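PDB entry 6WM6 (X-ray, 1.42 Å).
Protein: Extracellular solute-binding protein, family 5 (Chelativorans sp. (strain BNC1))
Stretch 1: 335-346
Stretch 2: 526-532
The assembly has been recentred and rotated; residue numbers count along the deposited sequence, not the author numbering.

Stretch 1 (335-346) DLKAKTADPYLR
Stretch 2, residues 526-532: PIYQLPT

The final helical turns of 335-340 run beside strand 526-531, N-to-C directions 28° apart and axes 9.5 Å apart at closest approach; CA atoms pair Lys-337 with Tyr-528 (7.9 Å) and, past the helix, Leu-345 with Pro-531 (8.5 Å). Ala-341 (phi/psi -122/-49) leaves helical geometry, yet Ala-341 N and Asp-342 N both still reach Lys-337 O at 2.9 Å, and Leu-345 N bonds Ala-341 O at 2.9 Å. The polar link is made by Tyr-528 (-166/165; chi1 p, chi2 68°): its CA-to-CB bond points toward stretch 1, and its OH lies 2.8 Å from OG1 of Thr-340 (chi1 p), a hydrogen bond made at the ring edge. Thr-340 OG1 also donates to Leu-336 O (2.6 Å), which ties the tyrosine to the helix backbone. The O of one water lies 3.3 Å from Tyr-528 OH and donates a weak hydrogen bond to Tyr-344 OH (3.4 Å). Among carbon contacts, Tyr-528 CZ meets Ala-341 CB at 3.9 Å, and Tyr-528 CD2 meets Lys-337 CG at 3.9 Å. Lys-337 (t, t, p, p) then leads away, its NZ salt-bridged to Asp-342 OD1 (2.8 Å). Leu-336 CD2 (t, p) packs on Ile-527 CG2 (m, t) at 4.1 Å; Pro-531 CG, ring C-gamma endo, receives Leu-345 CD1 (m, t) at 4.1 Å. Tyr-344 OH (chi1 p) makes a van der Waals approach to Pro-531 CG at 4.0 Å.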

ATOM      1  N   ASP A 335     -10.192 -12.787  20.529  1.00 22.94           N
ATOM      2  CA  ASP A 335     -10.944 -11.721  21.183  1.00 25.13           C
ATOM      3  C   ASP A 335     -10.683 -10.379  20.521  1.00 22.80           C
ATOM      4  O   ASP A 335     -11.592  -9.560  20.361  1.00 25.47           O
ATOM      5  CB  ASP A 335     -10.558 -11.655  22.663  1.00 25.52           C
ATOM      6  CG  ASP A 335     -11.385 -10.636  23.430  1.00 27.74           C
ATOM      7  OD1 ASP A 335     -12.599 -10.888  23.609  1.00 30.51           O
ATOM      8  OD2 ASP A 335     -10.841  -9.577  23.831  1.00 26.45           O
ATOM      9  N   LEU A 336      -9.441 -10.122  20.125  1.00 23.84           N
ATOM     10  CA  LEU A 336      -9.115  -8.875  19.460  1.00 23.96           C
ATOM     11  C   LEU A 336      -9.996  -8.683  18.231  1.00 22.58           C
ATOM     12  O   LEU A 336     -10.574  -7.610  18.009  1.00 24.54           O
ATOM     13  CB  LEU A 336      -7.641  -8.926  19.062  1.00 34.36           C
ATOM     14  CG  LEU A 336      -6.829  -7.664  18.912  1.00 33.28           C
ATOM     15  CD1 LEU A 336      -6.911  -6.773  20.120  1.00 28.92           C
ATOM     16  CD2 LEU A 336      -5.384  -8.086  18.681  1.00 25.95           C
ATOM     17  N   LYS A 337     -10.103  -9.722  17.401  1.00 21.05           N
ATOM     18  CA  LYS A 337     -10.911  -9.634  16.196  1.00 21.74           C
ATOM     19  C   LYS A 337     -12.401  -9.657  16.520  1.00 19.68           C
ATOM     20  O   LYS A 337     -13.181  -8.965  15.865  1.00 20.09           O
ATOM     21  CB  LYS A 337     -10.518 -10.778  15.254  1.00 22.02           C
ATOM     22  CG  LYS A 337     -11.039 -10.616  13.838  1.00 20.89           C
ATOM     23  CD  LYS A 337     -10.488 -11.679  12.875  1.00 20.48           C
ATOM     24  CE  LYS A 337     -11.081 -13.046  13.091  1.00 21.29           C
ATOM     25  NZ  LYS A 337     -12.498 -13.126  12.621  1.00 21.29           N
ATOM     26  N   ALA A 338     -12.801 -10.424  17.540  1.00 20.81           N
ATOM     27  CA  ALA A 338     -14.205 -10.487  17.940  1.00 21.34           C
ATOM     28  C   ALA A 338     -14.727  -9.139  18.408  1.00 23.17           C
ATOM     29  O   ALA A 338     -15.912  -8.820  18.191  1.00 25.66           O
ATOM     30  CB  ALA A 338     -14.397 -11.510  19.063  1.00 23.53           C
ATOM     31  N   LYS A 339     -13.876  -8.329  19.031  1.00 22.21           N
ATOM     32  CA  LYS A 339     -14.309  -7.047  19.562  1.00 22.69           C
ATOM     33  C   LYS A 339     -14.234  -5.907  18.563  1.00 23.37           C
ATOM     34  O   LYS A 339     -14.964  -4.919  18.702  1.00 28.02           O
ATOM     35  CB  LYS A 339     -13.452  -6.677  20.784  1.00 24.46           C
ATOM     36  CG  LYS A 339     -13.551  -7.626  21.958  1.00 36.17           C
ATOM     37  CD  LYS A 339     -14.715  -7.269  22.854  1.00 49.96           C
ATOM     38  CE  LYS A 339     -14.682  -8.075  24.152  1.00 50.91           C
ATOM     39  NZ  LYS A 339     -14.914  -9.526  23.923  1.00 57.18           N
ATOM     40  N   THR A 340     -13.371  -5.993  17.545  1.00 21.04           N
ATOM     41  CA  THR A 340     -13.092  -4.864  16.684  1.00 22.23           C
ATOM     42  C   THR A 340     -13.480  -5.049  15.223  1.00 28.08           C
ATOM     43  O   THR A 340     -13.576  -4.050  14.502  1.00 37.38           O
ATOM     44  CB  THR A 340     -11.594  -4.493  16.731  1.00 25.91           C
ATOM     45  OG1 THR A 340     -10.820  -5.618  16.279  1.00 26.96           O
ATOM     46  CG2 THR A 340     -11.174  -4.124  18.135  1.00 25.78           C
ATOM     47  N   ALA A 341     -13.632  -6.278  14.753  1.00 21.37           N
ATOM     48  CA  ALA A 341     -13.986  -6.554  13.364  1.00 21.18           C
ATOM     49  C   ALA A 341     -15.263  -7.371  13.257  1.00 19.82           C
ATOM     50  O   ALA A 341     -16.163  -7.008  12.481  1.00 21.20           O
ATOM     51  CB  ALA A 341     -12.837  -7.297  12.654  1.00 22.10           C
ATOM     52  N   ASP A 342     -15.371  -8.457  14.017  1.00 20.07           N
ATOM     53  CA  ASP A 342     -16.471  -9.394  13.824  1.00 20.96           C
ATOM     54  C   ASP A 342     -17.861  -8.773  13.992  1.00 22.38           C
ATOM     55  O   ASP A 342     -18.807  -9.306  13.384  1.00 26.63           O
ATOM     56  CB  ASP A 342     -16.343 -10.610  14.755  1.00 22.35           C
ATOM     57  CG  ASP A 342     -15.101 -11.463  14.486  1.00 21.52           C
ATOM     58  OD1 ASP A 342     -14.443 -11.272  13.442  1.00 21.88           O
ATOM     59  OD2 ASP A 342     -14.820 -12.334  15.333  1.00 24.11           O
ATOM     60  N   PRO A 343     -18.067  -7.717  14.780  1.00 21.99           N
ATOM     61  CA  PRO A 343     -19.438  -7.196  14.920  1.00 24.01           C
ATOM     62  C   PRO A 343     -20.022  -6.647  13.631  1.00 27.23           C
ATOM     63  O   PRO A 343     -21.253  -6.586  13.513  1.00 29.99           O
ATOM     64  CB  PRO A 343     -19.294  -6.103  15.985  1.00 25.17           C
ATOM     65  CG  PRO A 343     -18.142  -6.546  16.810  1.00 25.69           C
ATOM     66  CD  PRO A 343     -17.162  -7.121  15.784  1.00 24.28           C
ATOM     67  N   TYR A 344     -19.202  -6.254  12.659  1.00 22.46           N
ATOM     68  CA  TYR A 344     -19.713  -5.672  11.427  1.00 25.78           C
ATOM     69  C   TYR A 344     -19.059  -6.222  10.165  1.00 27.49           C
ATOM     70  O   TYR A 344     -19.453  -5.822   9.065  1.00 28.56           O
ATOM     71  CB  TYR A 344     -19.610  -4.136  11.449  1.00 25.90           C
ATOM     72  CG  TYR A 344     -18.233  -3.524  11.340  1.00 25.20           C
ATOM     73  CD1 TYR A 344     -17.314  -3.609  12.386  1.00 27.43           C
ATOM     74  CD2 TYR A 344     -17.845  -2.822  10.197  1.00 27.65           C
ATOM     75  CE1 TYR A 344     -16.054  -3.024  12.289  1.00 28.92           C
ATOM     76  CE2 TYR A 344     -16.602  -2.255  10.103  1.00 27.73           C
ATOM     77  CZ  TYR A 344     -15.705  -2.346  11.136  1.00 27.59           C
ATOM     78  OH  TYR A 344     -14.459  -1.764  11.016  1.00 34.93           O
ATOM     79  N   LEU A 345     -18.113  -7.142  10.288  1.00 24.02           N
ATOM     80  CA  LEU A 345     -17.429  -7.746   9.147  1.00 23.11           C
ATOM     81  C   LEU A 345     -17.548  -9.255   9.276  1.00 24.53           C
ATOM     82  O   LEU A 345     -17.050  -9.826  10.253  1.00 27.25           O
ATOM     83  CB  LEU A 345     -15.964  -7.344   9.138  1.00 21.06           C
ATOM     84  CG  LEU A 345     -15.665  -5.842   9.112  1.00 23.19           C
ATOM     85  CD1 LEU A 345     -14.184  -5.594   9.301  1.00 23.00           C
ATOM     86  CD2 LEU A 345     -16.155  -5.210   7.809  1.00 26.95           C
ATOM     87  N   ARG A 346     -18.198  -9.904   8.304  1.00 22.87           N
ATOM     88  CA  ARG A 346     -18.429 -11.336   8.362  1.00 23.56           C
ATOM     89  C   ARG A 346     -17.225 -12.111   7.840  1.00 20.34           C
ATOM     90  O   ARG A 346     -16.574 -11.696   6.869  1.00 20.89           O
ATOM     91  CB  ARG A 346     -19.656 -11.713   7.521  1.00 28.13           C
ATOM     92  N   PRO A 526       1.419 -10.005  13.356  1.00 14.54           N
ATOM     93  CA  PRO A 526       0.346  -9.635  12.426  1.00 14.34           C
ATOM     94  C   PRO A 526      -1.006  -9.838  13.077  1.00 14.78           C
ATOM     95  O   PRO A 526      -1.189 -10.752  13.888  1.00 15.95           O
ATOM     96  CB  PRO A 526       0.549 -10.613  11.258  1.00 16.02           C
ATOM     97  CG  PRO A 526       1.102 -11.883  11.926  1.00 16.54           C
ATOM     98  CD  PRO A 526       1.917 -11.381  13.121  1.00 15.56           C
ATOM     99  N   ILE A 527      -1.966  -8.991  12.694  1.00 15.42           N
ATOM    100  CA  ILE A 527      -3.303  -8.988  13.300  1.00 14.18           C
ATOM    101  C   ILE A 527      -4.347  -9.365  12.242  1.00 14.35           C
ATOM    102  O   ILE A 527      -4.765 -10.519  12.156  1.00 15.38           O
ATOM    103  CB  ILE A 527      -3.559  -7.666  14.034  1.00 15.15           C
ATOM    104  CG1 ILE A 527      -2.506  -7.457  15.142  1.00 16.45           C
ATOM    105  CG2 ILE A 527      -4.952  -7.650  14.642  1.00 17.99           C
ATOM    106  CD1 ILE A 527      -2.497  -6.073  15.773  1.00 17.98           C
ATOM    107  N   TYR A 528      -4.781  -8.418  11.424  1.00 15.08           N
ATOM    108  CA  TYR A 528      -5.729  -8.703  10.342  1.00 14.61           C
ATOM    109  C   TYR A 528      -5.735  -7.511   9.398  1.00 14.49           C
ATOM    110  O   TYR A 528      -5.274  -6.412   9.724  1.00 15.34           O
ATOM    111  CB  TYR A 528      -7.125  -9.043  10.861  1.00 15.81           C
ATOM    112  CG  TYR A 528      -7.841  -7.982  11.648  1.00 16.57           C
ATOM    113  CD1 TYR A 528      -8.281  -6.812  11.039  1.00 17.43           C
ATOM    114  CD2 TYR A 528      -8.115  -8.139  13.019  1.00 17.19           C
ATOM    115  CE1 TYR A 528      -8.960  -5.819  11.740  1.00 18.50           C
ATOM    116  CE2 TYR A 528      -8.776  -7.147  13.719  1.00 17.72           C
ATOM    117  CZ  TYR A 528      -9.189  -6.007  13.085  1.00 18.62           C
ATOM    118  OH  TYR A 528      -9.869  -4.993  13.753  1.00 24.27           O
ATOM    119  N   GLN A 529      -6.299  -7.740   8.214  1.00 15.82           N
ATOM    120  CA  GLN A 529      -6.373  -6.720   7.171  1.00 14.96           C
ATOM    121  C   GLN A 529      -7.391  -5.640   7.495  1.00 14.71           C
ATOM    122  O   GLN A 529      -8.489  -5.905   7.996  1.00 16.50           O
ATOM    123  CB  GLN A 529      -6.769  -7.398   5.858  1.00 14.52           C
ATOM    124  CG  GLN A 529      -5.664  -8.238   5.212  1.00 15.33           C
ATOM    125  CD  GLN A 529      -6.248  -9.204   4.233  1.00 14.46           C
ATOM    126  OE1 GLN A 529      -6.689 -10.290   4.603  1.00 16.39           O
ATOM    127  NE2 GLN A 529      -6.207  -8.838   2.964  1.00 15.44           N
ATOM    128  N   LEU A 530      -7.047  -4.398   7.162  1.00 15.27           N
ATOM    129  CA  LEU A 530      -7.997  -3.315   7.274  1.00 14.45           C
ATOM    130  C   LEU A 530      -9.121  -3.496   6.265  1.00 16.00           C
ATOM    131  O   LEU A 530      -8.890  -3.955   5.151  1.00 16.90           O
ATOM    132  CB  LEU A 530      -7.331  -1.964   7.006  1.00 17.25           C
ATOM    133  CG  LEU A 530      -6.485  -1.367   8.132  1.00 17.06           C
ATOM    134  CD1 LEU A 530      -5.248  -2.161   8.447  1.00 19.14           C
ATOM    135  CD2 LEU A 530      -6.092   0.066   7.752  1.00 20.30           C
ATOM    136  N   PRO A 531     -10.333  -3.089   6.599  1.00 16.10           N
ATOM    137  CA  PRO A 531     -11.389  -3.029   5.580  1.00 16.49           C
ATOM    138  C   PRO A 531     -11.271  -1.769   4.752  1.00 16.73           C
ATOM    139  O   PRO A 531     -11.020  -0.683   5.266  1.00 18.20           O
ATOM    140  CB  PRO A 531     -12.676  -3.009   6.416  1.00 18.83           C
ATOM    141  CG  PRO A 531     -12.269  -2.322   7.694  1.00 22.90           C
ATOM    142  CD  PRO A 531     -10.830  -2.750   7.956  1.00 19.87           C
ATOM    143  N   THR A 532     -11.475  -1.905   3.468  1.00 15.25           N
ATOM    144  CA  THR A 532     -11.683  -0.739   2.637  1.00 16.28           C
ATOM    145  C   THR A 532     -13.138  -0.269   2.762  1.00 17.27           C
ATOM    146  O   THR A 532     -14.020  -0.986   3.241  1.00 18.25           O
ATOM    147  CB  THR A 532     -11.430  -1.051   1.167  1.00 17.19           C
ATOM    148  OG1 THR A 532     -12.461  -1.953   0.730  1.00 17.24           O
ATOM    149  CG2 THR A 532     -10.075  -1.676   0.922  1.00 19.13           C
TER
HETATM  150  O   HOH W   1     -11.335  -2.915  11.654  1.00 31.58           O